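Local coordinates for ferritin like protein (Caulobacter vibrioides, PDB 3HL1) that is of unknown function but belongs to the ferritin-like family and probably binds metal, at residues W24-I36 and S104-M118. Numbering follows the deposited sequence.
Sequences WTIPYYLTVLYSI and SAELGPLDLTRVNTM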
loop_
_atom_site.group_PDB
_atom_site.type_symbol
_atom_site.label_atom_id
_atom_site.label_comp_id
_atom_site.label_asym_id
_atom_site.label_seq_id
_atom_site.Cartn_x
_atom_site.Cartn_y
_atom_site.Cartn_z
ATOM N N TRP A 24 1.797 -2.288 3.421
ATOM C CA TRP A 24 3.209 -1.975 3.615
ATOM C C TRP A 24 3.573 -0.548 3.165
ATOM O O TRP A 24 4.326 0.116 3.841
ATOM C CB TRP A 24 4.098 -3.021 2.950
ATOM C CG TRP A 24 5.529 -2.853 3.168
ATOM C CD1 TRP A 24 6.297 -3.518 4.062
ATOM C CD2 TRP A 24 6.414 -2.053 2.402
ATOM N NE1 TRP A 24 7.581 -3.102 3.987
ATOM C CE2 TRP A 24 7.699 -2.221 2.954
ATOM C CE3 TRP A 24 6.242 -1.156 1.330
ATOM C CZ2 TRP A 24 8.814 -1.556 2.467
ATOM C CZ3 TRP A 24 7.365 -0.492 0.839
ATOM C CH2 TRP A 24 8.625 -0.688 1.410
ATOM N N THR A 25 3.007 -0.055 2.069
ATOM C CA THR A 25 3.300 1.263 1.574
ATOM C C THR A 25 2.752 2.362 2.465
ATOM O O THR A 25 3.264 3.449 2.435
ATOM C CB THR A 25 2.758 1.527 0.159
ATOM O OG1 THR A 25 1.335 1.610 0.239
ATOM C CG2 THR A 25 3.191 0.442 -0.863
ATOM N N ILE A 26 1.690 2.106 3.238
ATOM C CA ILE A 26 1.015 3.163 3.971
ATOM C C ILE A 26 1.894 3.762 5.090
ATOM O O ILE A 26 2.130 4.982 5.088
ATOM C CB ILE A 26 -0.419 2.711 4.427
ATOM C CG1 ILE A 26 -1.273 2.527 3.141
ATOM C CG2 ILE A 26 -1.034 3.728 5.400
ATOM C CD1 ILE A 26 -2.545 1.787 3.304
ATOM N N PRO A 27 2.367 2.930 6.065
ATOM C CA PRO A 27 3.331 3.487 7.014
ATOM C C PRO A 27 4.600 4.052 6.394
ATOM O O PRO A 27 5.105 5.055 6.891
ATOM C CB PRO A 27 3.603 2.324 7.993
ATOM C CG PRO A 27 2.400 1.458 7.891
ATOM C CD PRO A 27 2.038 1.530 6.417
ATOM N N TYR A 28 5.087 3.456 5.285
ATOM C CA TYR A 28 6.234 3.976 4.574
ATOM C C TYR A 28 6.001 5.424 4.103
ATOM O O TYR A 28 6.809 6.264 4.400
ATOM C CB TYR A 28 6.649 3.069 3.386
ATOM C CG TYR A 28 8.088 3.259 2.961
ATOM C CD1 TYR A 28 8.432 4.265 2.046
ATOM C CD2 TYR A 28 9.124 2.467 3.506
ATOM C CE1 TYR A 28 9.766 4.468 1.670
ATOM C CE2 TYR A 28 10.465 2.665 3.132
ATOM C CZ TYR A 28 10.758 3.658 2.214
ATOM O OH TYR A 28 12.022 3.889 1.894
ATOM N N TYR A 29 4.955 5.657 3.336
ATOM C CA TYR A 29 4.605 6.937 2.804
ATOM C C TYR A 29 4.228 7.913 3.912
ATOM O O TYR A 29 4.527 9.081 3.818
ATOM C CB TYR A 29 3.431 6.833 1.830
ATOM C CG TYR A 29 3.682 6.123 0.510
ATOM C CD1 TYR A 29 4.858 5.386 0.266
ATOM C CD2 TYR A 29 2.634 5.994 -0.410
ATOM C CE1 TYR A 29 5.041 4.700 -0.924
ATOM C CE2 TYR A 29 2.789 5.238 -1.578
ATOM C CZ TYR A 29 3.986 4.611 -1.845
ATOM O OH TYR A 29 4.119 3.846 -3.013
ATOM N N LEU A 30 3.498 7.453 4.920
ATOM C CA LEU A 30 3.082 8.317 6.019
ATOM C C LEU A 30 4.279 8.847 6.790
ATOM O O LEU A 30 4.316 10.035 7.191
ATOM C CB LEU A 30 2.142 7.584 6.994
ATOM C CG LEU A 30 0.669 7.416 6.569
ATOM C CD1 LEU A 30 -0.074 6.436 7.547
ATOM C CD2 LEU A 30 -0.040 8.808 6.393
ATOM N N THR A 31 5.245 7.966 7.023
ATOM C CA THR A 31 6.498 8.305 7.719
ATOM C C THR A 31 7.256 9.399 6.968
ATOM O O THR A 31 7.650 10.382 7.588
ATOM C CB THR A 31 7.352 7.053 7.982
ATOM O OG1 THR A 31 6.562 6.157 8.774
ATOM C CG2 THR A 31 8.659 7.444 8.746
ATOM N N VAL A 32 7.375 9.264 5.646
ATOM C CA VAL A 32 7.947 10.347 4.784
ATOM C C VAL A 32 7.112 11.601 4.854
ATOM O O VAL A 32 7.653 12.677 5.055
ATOM C CB VAL A 32 8.104 9.881 3.315
ATOM C CG1 VAL A 32 8.526 11.035 2.366
ATOM C CG2 VAL A 32 9.060 8.682 3.309
ATOM N N LEU A 33 5.804 11.473 4.676
ATOM C CA LEU A 33 4.907 12.629 4.694
ATOM C C LEU A 33 5.108 13.510 5.907
ATOM O O LEU A 33 5.366 14.686 5.810
ATOM C CB LEU A 33 3.437 12.173 4.672
ATOM C CG LEU A 33 2.344 13.207 4.614
ATOM C CD1 LEU A 33 2.507 14.112 3.305
ATOM C CD2 LEU A 33 0.930 12.570 4.785
ATOM N N TYR A 34 4.962 12.927 7.075
ATOM C CA TYR A 34 4.972 13.722 8.306
ATOM C C TYR A 34 6.348 14.222 8.692
ATOM O O TYR A 34 6.446 15.157 9.496
ATOM C CB TYR A 34 4.300 12.956 9.456
ATOM C CG TYR A 34 2.802 12.965 9.337
ATOM C CD1 TYR A 34 2.085 14.137 9.513
ATOM C CD2 TYR A 34 2.100 11.821 8.942
ATOM C CE1 TYR A 34 0.709 14.171 9.366
ATOM C CE2 TYR A 34 0.723 11.854 8.780
ATOM C CZ TYR A 34 0.036 13.026 9.014
ATOM O OH TYR A 34 -1.317 13.066 8.878
ATOM N N SER A 35 7.391 13.688 8.049
ATOM C CA SER A 35 8.748 14.250 8.197
ATOM C C SER A 35 8.903 15.647 7.620
ATOM O O SER A 35 9.786 16.367 8.055
ATOM C CB SER A 35 9.852 13.380 7.598
ATOM O OG SER A 35 9.921 13.553 6.181
ATOM N N ILE A 36 8.047 16.020 6.672
ATOM C CA ILE A 36 8.134 17.265 5.990
ATOM C C ILE A 36 7.545 18.324 6.899
ATOM O O ILE A 36 6.377 18.276 7.231
ATOM C CB ILE A 36 7.396 17.275 4.655
ATOM C CG1 ILE A 36 7.952 16.133 3.783
ATOM C CG2 ILE A 36 7.596 18.632 3.963
ATOM C CD1 ILE A 36 7.102 15.789 2.507
ATOM N N SER A 104 15.917 1.833 0.378
ATOM C CA SER A 104 15.839 1.054 1.611
ATOM C C SER A 104 14.421 0.783 1.996
ATOM O O SER A 104 13.575 1.675 1.820
ATOM C CB SER A 104 16.552 1.851 2.724
ATOM O OG SER A 104 16.475 1.178 3.956
ATOM N N ALA A 105 14.145 -0.410 2.569
ATOM C CA ALA A 105 12.845 -0.702 3.125
ATOM C C ALA A 105 12.705 -0.130 4.544
ATOM O O ALA A 105 11.632 -0.192 5.131
ATOM C CB ALA A 105 12.550 -2.208 3.119
ATOM N N GLU A 106 13.772 0.452 5.088
ATOM C CA GLU A 106 13.717 1.061 6.395
ATOM C C GLU A 106 13.036 2.374 6.314
ATOM O O GLU A 106 13.195 3.119 5.351
ATOM C CB GLU A 106 15.103 1.262 6.981
ATOM C CG GLU A 106 15.870 -0.026 7.158
ATOM C CD GLU A 106 17.248 0.263 7.772
ATOM O OE1 GLU A 106 17.434 1.272 8.465
ATOM O OE2 GLU A 106 18.146 -0.526 7.551
ATOM N N LEU A 107 12.286 2.677 7.361
ATOM C CA LEU A 107 11.539 3.915 7.434
ATOM C C LEU A 107 12.476 5.125 7.627
ATOM O O LEU A 107 13.487 4.986 8.286
ATOM C CB LEU A 107 10.577 3.806 8.616
ATOM C CG LEU A 107 9.522 2.716 8.505
ATOM C CD1 LEU A 107 8.666 2.683 9.802
ATOM C CD2 LEU A 107 8.601 2.884 7.312
ATOM N N GLY A 108 12.110 6.296 7.067
ATOM C CA GLY A 108 12.900 7.499 7.173
ATOM C C GLY A 108 12.148 8.712 6.645
ATOM O O GLY A 108 10.951 8.605 6.320
ATOM N N PRO A 109 12.831 9.880 6.593
ATOM C CA PRO A 109 12.202 11.115 6.210
ATOM C C PRO A 109 12.186 11.263 4.693
ATOM O O PRO A 109 12.554 10.320 3.970
ATOM C CB PRO A 109 13.097 12.176 6.869
ATOM C CG PRO A 109 14.441 11.583 6.789
ATOM C CD PRO A 109 14.238 10.087 6.969
ATOM N N LEU A 110 11.709 12.414 4.220
ATOM C CA LEU A 110 11.802 12.741 2.800
ATOM C C LEU A 110 13.301 12.951 2.491
ATOM O O LEU A 110 13.815 14.007 2.647
ATOM C CB LEU A 110 11.018 14.000 2.485
ATOM C CG LEU A 110 11.078 14.331 0.980
ATOM C CD1 LEU A 110 10.177 13.332 0.187
ATOM C CD2 LEU A 110 10.621 15.793 0.776
ATOM N N ASP A 111 13.999 11.896 2.120
ATOM C CA ASP A 111 15.386 12.009 1.653
ATOM C C ASP A 111 15.525 11.178 0.381
ATOM O O ASP A 111 14.596 10.473 -0.016
ATOM C CB ASP A 111 16.379 11.599 2.734
ATOM C CG ASP A 111 16.176 10.147 3.229
ATOM O OD1 ASP A 111 15.492 9.344 2.558
ATOM O OD2 ASP A 111 16.722 9.802 4.296
ATOM N N LEU A 112 16.667 11.253 -0.265
ATOM C CA LEU A 112 16.848 10.524 -1.531
ATOM C C LEU A 112 16.545 9.034 -1.436
ATOM O O LEU A 112 15.876 8.461 -2.304
ATOM C CB LEU A 112 18.260 10.768 -2.076
ATOM C CG LEU A 112 18.458 10.208 -3.492
ATOM C CD1 LEU A 112 17.390 10.748 -4.474
ATOM C CD2 LEU A 112 19.873 10.495 -3.980
ATOM N N THR A 113 17.051 8.412 -0.382
ATOM C CA THR A 113 16.866 6.993 -0.137
ATOM C C THR A 113 15.364 6.611 -0.118
ATOM O O THR A 113 14.965 5.630 -0.732
ATOM C CB THR A 113 17.525 6.553 1.206
ATOM O OG1 THR A 113 18.936 6.800 1.145
ATOM C CG2 THR A 113 17.339 5.020 1.446
ATOM N N ARG A 114 14.557 7.397 0.589
ATOM C CA ARG A 114 13.104 7.164 0.677
ATOM C C ARG A 114 12.379 7.503 -0.629
ATOM O O ARG A 114 11.523 6.760 -1.049
ATOM C CB ARG A 114 12.482 7.923 1.847
ATOM C CG ARG A 114 12.221 7.114 3.119
ATOM C CD ARG A 114 13.377 6.167 3.522
ATOM N NE ARG A 114 14.571 6.855 3.985
ATOM C CZ ARG A 114 15.524 6.258 4.685
ATOM N NH1 ARG A 114 15.433 4.999 5.061
ATOM N NH2 ARG A 114 16.598 6.901 4.989
ATOM N N VAL A 115 12.706 8.619 -1.264
ATOM C CA VAL A 115 12.059 8.967 -2.531
ATOM C C VAL A 115 12.421 7.962 -3.611
ATOM O O VAL A 115 11.550 7.503 -4.342
ATOM C CB VAL A 115 12.386 10.407 -2.944
ATOM C CG1 VAL A 115 11.907 10.644 -4.390
ATOM C CG2 VAL A 115 11.654 11.323 -1.925
ATOM N N ASN A 116 13.683 7.523 -3.660
ATOM C CA ASN A 116 14.046 6.440 -4.587
ATOM C C ASN A 116 13.213 5.152 -4.405
ATOM O O ASN A 116 12.739 4.554 -5.416
ATOM C CB ASN A 116 15.544 6.067 -4.484
ATOM C CG ASN A 116 16.443 7.035 -5.216
ATOM O OD1 ASN A 116 16.012 7.740 -6.146
ATOM N ND2 ASN A 116 17.703 7.099 -4.786
ATOM N N THR A 117 13.075 4.725 -3.152
ATOM C CA THR A 117 12.247 3.568 -2.769
ATOM C C THR A 117 10.786 3.731 -3.211
ATOM O O THR A 117 10.195 2.794 -3.706
ATOM C CB THR A 117 12.338 3.322 -1.271
ATOM O OG1 THR A 117 13.717 3.290 -0.887
ATOM C CG2 THR A 117 11.630 1.983 -0.885
HETATM N N MSE A 118 10.215 4.930 -3.008
HETATM C CA MSE A 118 8.849 5.253 -3.465
HETATM C C MSE A 118 8.684 5.135 -4.987
HETATM O O MSE A 118 7.690 4.557 -5.459
HETATM C CB MSE A 118 8.437 6.620 -2.929
HETATM C CG MSE A 118 8.330 6.558 -1.440
HETATM SE SE MSE A 118 8.021 8.294 -0.659
HETATM C CE MSE A 118 6.379 8.466 -1.052
HETATM O O HOH W 1 9.605 5.777 5.283
#
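Y28 pushes its ring from helix 24-35 into the curl formed by 104-111 and the first turns of helix 112-118, a worked example of one tyrosine filling a loop-helix junction. Its CG lies anti to the backbone N (chi1 -158°), carrying OH across to donate to S104 O at 2.7 Å, nearly along the C=O axis. R114 CD and T117 CB crowd the same hydroxyl, while a water over one ring face links Y28 O to G108 N. The tight packing continues with V32, whose CG1 meets L110 CD1 (3.6 Å) and CG2 meets R114 CG (3.5 Å). Selenomethionine M118 sets CE over a face of the Y29 ring, 4.0 Å from its centroid, a CH-pi contact. At the far end S35 OG accepts from L110 N (2.9 Å) and donates to V32 O.

The outer side is looser: the exposed side chain of E106 points away from helix 24-35, though its backbone O reaches the Y28 ring. Partly exposed R114 is firmly held, NE and NH2 in a side-on salt bridge to D111, the N-cap of helix 112-118, whose OD1 also takes R114 N, and NH1 on E106 O.

Helix 112-118 runs roughly antiparallel to helix 24-35 (141° between N-to-C directions), and Y29 OH bonds to E122, just after helix 112-121. Helix 42-67 packs on Y29 and V32, helix 233-242 on M118, and W308 of helix 292-309 on S35 and P109.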